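Local structure of guanine deaminase (Escherichia coli, 6OHB) at residues P253-D256 with D260-H263. The protein catalyses the zinc-dependent hydrolytic deamination of guanine to xanthine and ammonia, a step of purine degradation. Sequence-based numbering, arbitrary orientation.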
loop_
_atom_site.group_PDB
_atom_site.type_symbol
_atom_site.label_atom_id
_atom_site.label_comp_id
_atom_site.label_asym_id
_atom_site.label_seq_id
_atom_site.Cartn_x
_atom_site.Cartn_y
_atom_site.Cartn_z
ATOM N N PRO A 253 14.500 5.553 -35.873
ATOM C CA PRO A 253 13.680 6.596 -36.514
ATOM C C PRO A 253 12.846 6.088 -37.681
ATOM O O PRO A 253 11.878 6.759 -38.062
ATOM C CB PRO A 253 14.718 7.627 -36.974
ATOM C CG PRO A 253 15.971 6.836 -37.160
ATOM C CD PRO A 253 15.941 5.746 -36.124
ATOM N N ASP A 254 13.177 4.934 -38.258
ATOM C CA ASP A 254 12.467 4.429 -39.426
ATOM C C ASP A 254 11.297 3.516 -39.081
ATOM O O ASP A 254 10.645 3.005 -39.996
ATOM C CB ASP A 254 13.433 3.687 -40.353
ATOM C CG ASP A 254 14.443 4.615 -40.998
ATOM O OD1 ASP A 254 14.072 5.765 -41.321
ATOM O OD2 ASP A 254 15.605 4.193 -41.189
ATOM N N HIS A 255 11.008 3.306 -37.801
ATOM C CA HIS A 255 9.853 2.525 -37.384
ATOM C C HIS A 255 8.744 3.464 -36.915
ATOM O O HIS A 255 9.005 4.593 -36.490
ATOM C CB HIS A 255 10.230 1.546 -36.269
ATOM C CG HIS A 255 11.185 0.473 -36.700
ATOM N ND1 HIS A 255 12.553 0.646 -36.688
ATOM C CD2 HIS A 255 10.970 -0.790 -37.142
ATOM C CE1 HIS A 255 13.140 -0.460 -37.109
ATOM N NE2 HIS A 255 12.202 -1.348 -37.390
ATOM N N ASP A 256 7.504 2.991 -36.996
ATOM C CA ASP A 256 6.336 3.810 -36.661
ATOM C C ASP A 256 6.009 3.763 -35.168
ATOM O O ASP A 256 4.886 3.460 -34.764
ATOM C CB ASP A 256 5.136 3.377 -37.499
ATOM C CG ASP A 256 3.971 4.363 -37.413
ATOM O OD1 ASP A 256 4.196 5.525 -37.006
ATOM O OD2 ASP A 256 2.830 3.973 -37.747
ATOM N N ASP A 260 6.060 -0.801 -32.883
ATOM C CA ASP A 260 6.358 -1.243 -34.238
ATOM C C ASP A 260 7.785 -1.753 -34.383
ATOM O O ASP A 260 8.047 -2.563 -35.277
ATOM C CB ASP A 260 6.104 -0.121 -35.241
ATOM C CG ASP A 260 6.201 -0.600 -36.679
ATOM O OD1 ASP A 260 5.232 -1.225 -37.165
ATOM O OD2 ASP A 260 7.248 -0.354 -37.321
ATOM N N VAL A 261 8.702 -1.328 -33.515
ATOM C CA VAL A 261 10.043 -1.910 -33.528
ATOM C C VAL A 261 9.969 -3.398 -33.213
ATOM O O VAL A 261 10.583 -4.225 -33.896
ATOM C CB VAL A 261 10.966 -1.173 -32.544
ATOM C CG1 VAL A 261 12.386 -1.719 -32.652
ATOM C CG2 VAL A 261 10.930 0.324 -32.802
ATOM N N TYR A 262 9.207 -3.760 -32.175
ATOM C CA TYR A 262 9.050 -5.168 -31.830
ATOM C C TYR A 262 8.269 -5.909 -32.904
ATOM O O TYR A 262 8.596 -7.053 -33.240
ATOM C CB TYR A 262 8.334 -5.307 -30.486
ATOM C CG TYR A 262 9.069 -4.718 -29.312
ATOM C CD1 TYR A 262 10.398 -5.042 -29.060
ATOM C CD2 TYR A 262 8.432 -3.836 -28.452
ATOM C CE1 TYR A 262 11.070 -4.497 -27.979
ATOM C CE2 TYR A 262 9.093 -3.287 -27.370
ATOM C CZ TYR A 262 10.410 -3.619 -27.137
ATOM O OH TYR A 262 11.060 -3.069 -26.057
ATOM N N HIS A 263 7.252 -5.255 -33.470
ATOM C CA HIS A 263 6.393 -5.900 -34.460
ATOM C C HIS A 263 7.155 -6.234 -35.737
ATOM O O HIS A 263 6.987 -7.326 -36.294
ATOM C CB HIS A 263 5.190 -5.006 -34.764
ATOM C CG HIS A 263 4.222 -5.597 -35.742
ATOM N ND1 HIS A 263 3.460 -6.710 -35.458
ATOM C CD2 HIS A 263 3.882 -5.221 -36.998
ATOM C CE1 HIS A 263 2.698 -6.997 -36.497
ATOM N NE2 HIS A 263 2.935 -6.108 -37.445
#
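One face of the His255 imidazole is turned to Val261, whose CB lies over it, while the carboxylate oxygen OD2 of Asp260 sits at the ring's edge, near its plane. Carboxylate and ring are inclined 53° to each other, and OD2 comes within 3.8 Å of His255 CD2, so this is a carbon-oxygen contact and not a bond to a ring nitrogen. The ring also meets Tyr252, the two planes steeply inclined, and Val261 packs on the same residue, so tyrosine, histidine and valine make a small cluster. All this happens in the outer part of the TIM-barrel-like amidohydrolase domain, where the loop between helices 242-251 and 258-264 packs against the first turn of the helix it leads into.

His255 turns its CB toward that helix, with CG beside the backbone N and anti to the carbonyl carbon (chi1 -66°), which lays a face of the imidazole across the valine, the two side chains crossing at about a right angle. The CG2 methyl of Val261 does the touching, 3.7 Å from His255 CB. Val261 is about 7 Å, side chain to side chain, from Leu238, which probably lines the guanine pocket.

Asp260 is buried, and its two oxygens have different work. OD1 accepts from Gln264 NE2, one turn along the helix, and forms a salt bridge with Arg287, which probably favours the charged carboxylate. OD2 faces the loop, where the backbone N of Asp256 reaches it in a weak hydrogen bond, long at 3.4 Å but nearly straight, with an N-H...O angle of 162°.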